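Local coordinates for sensory opsin A,Chrimson (Chlamydomonas reinhardtii, PDB 5ZIH), which acts as a red light-activated channelrhodopsin, a retinal-bearing membrane protein that probably opens to ions when illuminated, at residues Gly197-Gly202 with Val219-Gly224; Gly225-Phe229 with Tyr258-Gly263. The contacts are given in a common frame with arbitrary orientation. Numbering follows the deposited sequence.

How the contacts relate
Both contacts hold helix 210-239 in the seven-helix bundle, one after the other along its length: contact 1 against the preceding helix 185-207, contact 2 against the following helix 246-262. Every touching residue in contact 1 is buried, whereas contact 2 is only partly so. The chemistry follows the spacing. Glycines and a serine let the helices of contact 1 lie close together, while contact 2 fills a much wider gap with tyrosine, phenylalanine, tryptophan and methionine. Each contact has one hydrogen bond from a side-chain hydroxyl to a backbone carbonyl. The contacts meet where M198 CE lies 3.8 Å from M227 SD, and the same two lipid molecules touch both.

Contact 1: residues Gly197-Gly202 with Val219-Gly224; sequences GMIVFG and VSCIYG. With OLC ((2R)-2,3-dihydroxypropyl (9Z)-octadec-9-enoate), chain P; OLC ((2R)-2,3-dihydroxypropyl (9Z)-octadec-9-enoate), chain N.
Residues 197-202 and 219-224 are regular alpha-helical segments running nearly antiparallel, at 167°, with axes only 7.8 Å apart at closest approach; M198 and S220 set the register, CA to CA 4.5 Å. V219 (chi1 t) lays its compact methyl CG1 over one face of the F201 ring, 3.4 Å from the centroid and 7° off the normal, a CH-pi contact; F201 takes chi1 m. S220 (chi1 t) suits the tightest point: its small side chain points toward the partner helix and OG donates a 2.6 Å hydrogen bond to M198 O, which also accepts the helical bond from G202 N at 3.0 Å. Small residues at the crossing thus allow close packing of two successive transmembrane helices of the bacteriorhodopsin-like fold, 185-207 and 210-239. C221 and I222 turn to the membrane, where I222 CA lies 3.8 Å from C8 of the chain N lipid. Y223, chi1 near -94°, packs one ring face on G197, whose CA is 3.8 Å from the centroid; a beta carbon there would clash with the ring. The opposite face meets lipid of chain P, the rim touches F201 (CE2 to CE2 3.6 Å), and OH hydrogen-bonds Y124 of the second subunit. G224 leaves room for M198, chi t, t, p, whose SD sits 3.6 Å from G224 CA.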
loop_
_atom_site.group_PDB
_atom_site.type_symbol
_atom_site.label_atom_id
_atom_site.label_comp_id
_atom_site.label_asym_id
_atom_site.label_seq_id
_atom_site.Cartn_x
_atom_site.Cartn_y
_atom_site.Cartn_z
ATOM N N GLY B 197 5.872 3.583 -0.231
ATOM C CA GLY B 197 5.940 4.998 0.104
ATOM C C GLY B 197 5.753 5.893 -1.106
ATOM O O GLY B 197 5.105 6.941 -1.024
ATOM N N MET B 198 6.305 5.481 -2.251
ATOM C CA MET B 198 6.111 6.219 -3.496
ATOM C C MET B 198 4.629 6.370 -3.825
ATOM O O MET B 198 4.156 7.477 -4.107
ATOM C CB MET B 198 6.851 5.515 -4.633
ATOM C CG MET B 198 6.652 6.142 -6.000
ATOM S SD MET B 198 7.364 5.132 -7.320
ATOM C CE MET B 198 6.313 3.683 -7.257
ATOM N N ILE B 199 3.880 5.265 -3.792
ATOM C CA ILE B 199 2.458 5.326 -4.111
ATOM C C ILE B 199 1.704 6.127 -3.056
ATOM O O ILE B 199 0.824 6.932 -3.384
ATOM C CB ILE B 199 1.878 3.908 -4.254
ATOM C CG1 ILE B 199 2.738 3.069 -5.200
ATOM C CG2 ILE B 199 0.437 3.968 -4.751
ATOM C CD1 ILE B 199 2.293 1.638 -5.310
ATOM N N VAL B 200 2.033 5.917 -1.777
ATOM C CA VAL B 200 1.327 6.598 -0.692
ATOM C C VAL B 200 1.419 8.111 -0.857
ATOM O O VAL B 200 0.408 8.823 -0.795
ATOM C CB VAL B 200 1.874 6.145 0.675
ATOM C CG1 VAL B 200 1.389 7.073 1.777
ATOM C CG2 VAL B 200 1.446 4.715 0.972
ATOM N N PHE B 201 2.629 8.628 -1.077
ATOM C CA PHE B 201 2.773 10.069 -1.255
ATOM C C PHE B 201 2.241 10.531 -2.605
ATOM O O PHE B 201 1.846 11.694 -2.751
ATOM C CB PHE B 201 4.232 10.481 -1.069
ATOM C CG PHE B 201 4.619 10.673 0.374
ATOM C CD1 PHE B 201 4.335 11.867 1.024
ATOM C CD2 PHE B 201 5.249 9.662 1.083
ATOM C CE1 PHE B 201 4.676 12.050 2.353
ATOM C CE2 PHE B 201 5.592 9.839 2.410
ATOM C CZ PHE B 201 5.305 11.035 3.048
ATOM N N GLY B 202 2.208 9.641 -3.597
ATOM C CA GLY B 202 1.525 9.970 -4.835
ATOM C C GLY B 202 0.024 10.082 -4.643
ATOM O O GLY B 202 -0.614 11.000 -5.168
ATOM N N VAL B 219 8.142 14.376 -2.689
ATOM C CA VAL B 219 8.437 13.308 -1.735
ATOM C C VAL B 219 8.224 11.943 -2.378
ATOM O O VAL B 219 9.000 11.005 -2.153
ATOM C CB VAL B 219 7.585 13.477 -0.463
ATOM C CG1 VAL B 219 7.793 12.299 0.485
ATOM C CG2 VAL B 219 7.917 14.793 0.226
ATOM N N SER B 220 7.176 11.812 -3.195
ATOM C CA SER B 220 6.961 10.574 -3.937
ATOM C C SER B 220 8.117 10.289 -4.891
ATOM O O SER B 220 8.527 9.133 -5.052
ATOM C CB SER B 220 5.638 10.645 -4.702
ATOM O OG SER B 220 5.347 9.417 -5.350
ATOM N N CYS B 221 8.660 11.330 -5.529
ATOM C CA CYS B 221 9.760 11.123 -6.467
ATOM C C CYS B 221 11.025 10.673 -5.750
ATOM O O CYS B 221 11.799 9.875 -6.292
ATOM C CB CYS B 221 10.027 12.396 -7.271
ATOM S SG CYS B 221 8.720 12.867 -8.420
ATOM N N ILE B 222 11.261 11.178 -4.537
ATOM C CA ILE B 222 12.413 10.729 -3.756
ATOM C C ILE B 222 12.279 9.246 -3.431
ATOM O O ILE B 222 13.238 8.474 -3.551
ATOM C CB ILE B 222 12.562 11.576 -2.479
ATOM C CG1 ILE B 222 12.587 13.064 -2.826
ATOM C CG2 ILE B 222 13.830 11.192 -1.728
ATOM C CD1 ILE B 222 12.709 13.965 -1.625
ATOM N N TYR B 223 11.082 8.830 -3.012
ATOM C CA TYR B 223 10.810 7.410 -2.816
ATOM C C TYR B 223 11.002 6.631 -4.111
ATOM O O TYR B 223 11.603 5.551 -4.118
ATOM C CB TYR B 223 9.386 7.220 -2.297
ATOM C CG TYR B 223 9.253 7.124 -0.799
ATOM C CD1 TYR B 223 9.715 6.008 -0.113
ATOM C CD2 TYR B 223 8.630 8.129 -0.074
ATOM C CE1 TYR B 223 9.577 5.905 1.255
ATOM C CE2 TYR B 223 8.487 8.036 1.290
ATOM C CZ TYR B 223 8.961 6.922 1.953
ATOM O OH TYR B 223 8.820 6.825 3.317
ATOM N N GLY B 224 10.491 7.166 -5.220
ATOM C CA GLY B 224 10.587 6.456 -6.486
ATOM C C GLY B 224 12.012 6.317 -6.984
ATOM O O GLY B 224 12.388 5.276 -7.533
HETATM C C18 OLC P . 13.622 3.962 1.403
HETATM C C10 OLC P . 10.054 11.114 3.926
HETATM C C9 OLC P . 9.046 11.711 4.534
HETATM C C17 OLC P . 13.553 5.356 0.778
HETATM C C11 OLC P . 10.880 11.865 2.877
HETATM C C8 OLC P . 8.698 13.161 4.192
HETATM C C16 OLC P . 13.577 6.419 1.875
HETATM C C12 OLC P . 12.212 11.154 2.632
HETATM C C7 OLC P . 7.378 13.558 4.850
HETATM C C15 OLC P . 13.184 7.770 1.277
HETATM C C13 OLC P . 11.982 9.889 1.807
HETATM C C6 OLC P . 7.109 15.046 4.626
HETATM C C14 OLC P . 12.806 8.743 2.392
HETATM C C5 OLC P . 5.707 15.242 4.044
HETATM C C4 OLC P . 4.909 16.198 4.932
HETATM C C3 OLC P . 3.818 16.873 4.102
HETATM C C2 OLC P . 2.836 17.613 5.012
HETATM C C1 OLC P . 3.308 19.046 5.265
HETATM O O19 OLC P . 4.464 19.302 5.246
HETATM O O20 OLC P . 2.380 20.062 5.525
HETATM C C10 OLC N . 15.487 13.198 -6.740
HETATM C C9 OLC N . 16.270 12.216 -6.325
HETATM C C11 OLC N . 13.986 13.241 -6.439
HETATM C C8 OLC N . 15.742 11.035 -5.506
HETATM C C24 OLC N . 22.203 2.157 -0.400
HETATM C C16 OLC N . 10.321 17.127 -9.724
HETATM C C12 OLC N . 13.447 14.655 -6.680
HETATM C C7 OLC N . 16.891 10.342 -4.765
HETATM C C15 OLC N . 11.231 15.912 -9.553
HETATM C C13 OLC N . 12.914 14.784 -8.108
HETATM C C6 OLC N . 17.561 9.283 -5.646
HETATM C C14 OLC N . 12.031 16.025 -8.254
HETATM C C5 OLC N . 18.020 8.102 -4.785
HETATM C C4 OLC N . 19.435 7.659 -5.169
HETATM C C3 OLC N . 19.781 6.351 -4.454
HETATM C C2 OLC N . 21.107 6.469 -3.696
HETATM C C21 OLC N . 22.431 4.575 -1.003
HETATM C C1 OLC N . 21.423 5.129 -3.030
HETATM C C22 OLC N . 23.194 3.302 -0.631
HETATM O O19 OLC N . 20.630 4.254 -3.086
HETATM O O25 OLC N . 21.525 2.346 0.813
HETATM O O23 OLC N . 24.085 2.959 -1.656
HETATM O O20 OLC N . 22.627 4.912 -2.349
#

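Contact 2: residues Gly225-Phe229 with Tyr258-Gly263; sequences GYMYF and YFASWG. With OLC ((2R)-2,3-dihydroxypropyl (9Z)-octadec-9-enoate), chain N; OLC ((2R)-2,3-dihydroxypropyl (9Z)-octadec-9-enoate), chain T; OLC ((2R)-2,3-dihydroxypropyl (9Z)-octadec-9-enoate), chain P.
A single tyrosine spans most of an unusually wide interhelical gap: the short axes of 225-229 and 258-262 stay 12.4 Å apart at closest approach, yet the Y228 hydroxyl donates a hydrogen bond to a backbone carbonyl of the other helix, OH to W262 O 2.8 Å. These are parts of helices 210-239 and 246-262, successive members of the seven-helix rhodopsin bundle, running nearly antiparallel at 163°. The closest alpha carbons, those of Y228 and F259, are 8.1 Å apart, so large side chains must fill the space. Y228 (chi1 m, chi2 -48°) leaves its helix sideways and extends its ring across; its length brings a polar tip to the carbonyl while its carbon rim packs on the neighbours, CE1 lying 3.9 Å from W262 CB. F259, also m, closes one flank, its ring edge facing the Y228 backbone, with CE1 3.9 Å from Y228 O. M227 (t, t, p) points toward the partner, its flexible thioether reaching Y258 and W262: CE is 3.5 Å from Y258 OH, and SD makes an oblique Met-aromatic contact, 5.1 Å from the centroid of the six-membered ring of W262. Y258, chi1 t, and W262, chi1 m, also pack on helix 157-175. W262 and S261 touch A295, next to the retinal-modified lysine Xaa296, so this interface probably borders the chromophore region. Beyond the bundle, lipid takes over: A260 CB lies 3.4 Å from C14 of the chain T lipid, and on the 225-229 helix Y226 CE1 is 3.5 Å from C18 of the chain P lipid.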
loop_
_atom_site.group_PDB
_atom_site.type_symbol
_atom_site.label_atom_id
_atom_site.label_comp_id
_atom_site.label_asym_id
_atom_site.label_seq_id
_atom_site.Cartn_x
_atom_site.Cartn_y
_atom_site.Cartn_z
ATOM N N GLY B 225 12.825 7.362 -6.797
ATOM C CA GLY B 225 14.201 7.310 -7.263
ATOM C C GLY B 225 15.013 6.234 -6.570
ATOM O O GLY B 225 15.810 5.538 -7.206
ATOM N N TYR B 226 14.824 6.088 -5.256
ATOM C CA TYR B 226 15.453 4.992 -4.524
ATOM C C TYR B 226 14.953 3.644 -5.031
ATOM O O TYR B 226 15.730 2.689 -5.154
ATOM C CB TYR B 226 15.177 5.166 -3.028
ATOM C CG TYR B 226 15.731 4.093 -2.117
ATOM C CD1 TYR B 226 14.962 2.987 -1.766
ATOM C CD2 TYR B 226 17.003 4.203 -1.573
ATOM C CE1 TYR B 226 15.455 2.009 -0.916
ATOM C CE2 TYR B 226 17.508 3.229 -0.721
ATOM C CZ TYR B 226 16.727 2.135 -0.395
ATOM O OH TYR B 226 17.216 1.161 0.448
ATOM N N MET B 227 13.659 3.552 -5.342
ATOM C CA MET B 227 13.111 2.324 -5.905
ATOM C C MET B 227 13.699 2.044 -7.282
ATOM O O MET B 227 14.216 0.949 -7.534
ATOM C CB MET B 227 11.588 2.413 -5.984
ATOM C CG MET B 227 10.919 1.136 -6.463
ATOM S SD MET B 227 9.339 1.454 -7.268
ATOM C CE MET B 227 9.890 2.202 -8.803
ATOM N N TYR B 228 13.613 3.021 -8.192
ATOM C CA TYR B 228 14.208 2.865 -9.519
ATOM C C TYR B 228 15.668 2.438 -9.431
ATOM O O TYR B 228 16.124 1.591 -10.208
ATOM C CB TYR B 228 14.094 4.172 -10.304
ATOM C CG TYR B 228 12.707 4.528 -10.794
ATOM C CD1 TYR B 228 11.915 3.600 -11.457
ATOM C CD2 TYR B 228 12.197 5.808 -10.606
ATOM C CE1 TYR B 228 10.648 3.938 -11.912
ATOM C CE2 TYR B 228 10.938 6.151 -11.055
ATOM C CZ TYR B 228 10.168 5.218 -11.707
ATOM O OH TYR B 228 8.913 5.572 -12.153
ATOM N N PHE B 229 16.414 3.013 -8.483
ATOM C CA PHE B 229 17.819 2.659 -8.313
ATOM C C PHE B 229 17.975 1.199 -7.905
ATOM O O PHE B 229 18.768 0.457 -8.497
ATOM C CB PHE B 229 18.470 3.586 -7.283
ATOM C CG PHE B 229 19.848 3.158 -6.861
ATOM C CD1 PHE B 229 20.944 3.397 -7.675
ATOM C CD2 PHE B 229 20.050 2.525 -5.643
ATOM C CE1 PHE B 229 22.213 3.005 -7.289
ATOM C CE2 PHE B 229 21.316 2.130 -5.249
ATOM C CZ PHE B 229 22.400 2.372 -6.072
ATOM N N TYR B 258 10.242 -2.428 -18.291
ATOM C CA TYR B 258 9.980 -1.961 -16.933
ATOM C C TYR B 258 10.170 -0.451 -16.818
ATOM O O TYR B 258 9.271 0.270 -16.370
ATOM C CB TYR B 258 10.889 -2.693 -15.945
ATOM C CG TYR B 258 10.812 -2.155 -14.537
ATOM C CD1 TYR B 258 9.872 -2.641 -13.642
ATOM C CD2 TYR B 258 11.678 -1.157 -14.100
ATOM C CE1 TYR B 258 9.797 -2.152 -12.351
ATOM C CE2 TYR B 258 11.604 -0.656 -12.809
ATOM C CZ TYR B 258 10.660 -1.158 -11.940
ATOM O OH TYR B 258 10.569 -0.678 -10.656
ATOM N N PHE B 259 11.344 0.046 -17.214
ATOM C CA PHE B 259 11.641 1.463 -17.019
ATOM C C PHE B 259 10.801 2.342 -17.936
ATOM O O PHE B 259 10.334 3.412 -17.524
ATOM C CB PHE B 259 13.131 1.724 -17.232
ATOM C CG PHE B 259 13.991 1.225 -16.113
ATOM C CD1 PHE B 259 13.837 1.735 -14.833
ATOM C CD2 PHE B 259 14.945 0.249 -16.333
ATOM C CE1 PHE B 259 14.618 1.282 -13.791
ATOM C CE2 PHE B 259 15.733 -0.210 -15.296
ATOM C CZ PHE B 259 15.570 0.309 -14.021
ATOM N N ALA B 260 10.594 1.907 -19.178
ATOM C CA ALA B 260 9.801 2.704 -20.105
ATOM C C ALA B 260 8.353 2.807 -19.645
ATOM O O ALA B 260 7.711 3.848 -19.820
ATOM C CB ALA B 260 9.890 2.110 -21.507
ATOM N N SER B 261 7.822 1.740 -19.046
ATOM C CA SER B 261 6.453 1.783 -18.544
ATOM C C SER B 261 6.377 2.457 -17.176
ATOM O O SER B 261 5.525 3.325 -16.948
ATOM C CB SER B 261 5.877 0.369 -18.476
ATOM O OG SER B 261 4.537 0.396 -18.027
ATOM N N TRP B 262 7.254 2.069 -16.247
ATOM C CA TRP B 262 7.187 2.645 -14.909
ATOM C C TRP B 262 7.585 4.116 -14.902
ATOM O O TRP B 262 7.058 4.895 -14.099
ATOM C CB TRP B 262 8.066 1.848 -13.950
ATOM C CG TRP B 262 7.496 0.509 -13.583
ATOM C CD1 TRP B 262 7.102 -0.481 -14.438
ATOM C CD2 TRP B 262 7.272 0.008 -12.260
ATOM N NE1 TRP B 262 6.643 -1.563 -13.731
ATOM C CE2 TRP B 262 6.735 -1.290 -12.391
ATOM C CE3 TRP B 262 7.471 0.531 -10.977
ATOM C CZ2 TRP B 262 6.394 -2.073 -11.289
ATOM C CZ3 TRP B 262 7.132 -0.248 -9.885
ATOM C CH2 TRP B 262 6.598 -1.536 -10.048
ATOM N N GLY B 263 8.500 4.518 -15.790
ATOM C CA GLY B 263 8.905 5.909 -15.854
ATOM C C GLY B 263 7.844 6.838 -16.403
ATOM O O GLY B 263 7.934 8.054 -16.200
HETATM C C10 OLC N . 15.487 13.198 -6.740
HETATM C C9 OLC N . 16.270 12.216 -6.325
HETATM C C11 OLC N . 13.986 13.241 -6.439
HETATM C C8 OLC N . 15.742 11.035 -5.506
HETATM C C24 OLC N . 22.203 2.157 -0.400
HETATM C C16 OLC N . 10.321 17.127 -9.724
HETATM C C12 OLC N . 13.447 14.655 -6.680
HETATM C C7 OLC N . 16.891 10.342 -4.765
HETATM C C15 OLC N . 11.231 15.912 -9.553
HETATM C C13 OLC N . 12.914 14.784 -8.108
HETATM C C6 OLC N . 17.561 9.283 -5.646
HETATM C C14 OLC N . 12.031 16.025 -8.254
HETATM C C5 OLC N . 18.020 8.102 -4.785
HETATM C C4 OLC N . 19.435 7.659 -5.169
HETATM C C3 OLC N . 19.781 6.351 -4.454
HETATM C C2 OLC N . 21.107 6.469 -3.696
HETATM C C21 OLC N . 22.431 4.575 -1.003
HETATM C C1 OLC N . 21.423 5.129 -3.030
HETATM C C22 OLC N . 23.194 3.302 -0.631
HETATM O O19 OLC N . 20.630 4.254 -3.086
HETATM O O25 OLC N . 21.525 2.346 0.813
HETATM O O23 OLC N . 24.085 2.959 -1.656
HETATM O O20 OLC N . 22.627 4.912 -2.349
HETATM C C10 OLC T . 3.381 4.944 -22.664
HETATM C C9 OLC T . 2.369 5.783 -22.596
HETATM C C11 OLC T . 4.550 5.245 -23.597
HETATM C C8 OLC T . 2.393 7.040 -23.459
HETATM C C12 OLC T . 5.297 3.952 -23.904
HETATM C C7 OLC T . 1.237 6.998 -24.456
HETATM C C13 OLC T . 5.469 3.163 -22.609
HETATM C C6 OLC T . 0.215 8.034 -24.004
HETATM C C14 OLC T . 6.698 2.275 -22.742
HETATM C C5 OLC T . -0.881 8.224 -25.050
HETATM C C4 OLC T . -1.860 9.253 -24.488
HETATM C C3 OLC T . -2.944 9.568 -25.513
HETATM C C2 OLC T . -3.348 11.031 -25.348
HETATM C C1 OLC T . -4.475 11.361 -26.323
HETATM O O19 OLC T . -5.171 10.492 -26.732
HETATM O O20 OLC T . -4.679 12.685 -26.730
HETATM C C18 OLC P . 13.622 3.962 1.403
HETATM C C10 OLC P . 10.054 11.114 3.926
HETATM C C9 OLC P . 9.046 11.711 4.534
HETATM C C17 OLC P . 13.553 5.356 0.778
HETATM C C11 OLC P . 10.880 11.865 2.877
HETATM C C8 OLC P . 8.698 13.161 4.192
HETATM C C16 OLC P . 13.577 6.419 1.875
HETATM C C12 OLC P . 12.212 11.154 2.632
HETATM C C7 OLC P . 7.378 13.558 4.850
HETATM C C15 OLC P . 13.184 7.770 1.277
HETATM C C13 OLC P . 11.982 9.889 1.807
HETATM C C6 OLC P . 7.109 15.046 4.626
HETATM C C14 OLC P . 12.806 8.743 2.392
HETATM C C5 OLC P . 5.707 15.242 4.044
HETATM C C4 OLC P . 4.909 16.198 4.932
HETATM C C3 OLC P . 3.818 16.873 4.102
HETATM C C2 OLC P . 2.836 17.613 5.012
HETATM C C1 OLC P . 3.308 19.046 5.265
HETATM O O19 OLC P . 4.464 19.302 5.246
HETATM O O20 OLC P . 2.380 20.062 5.525
#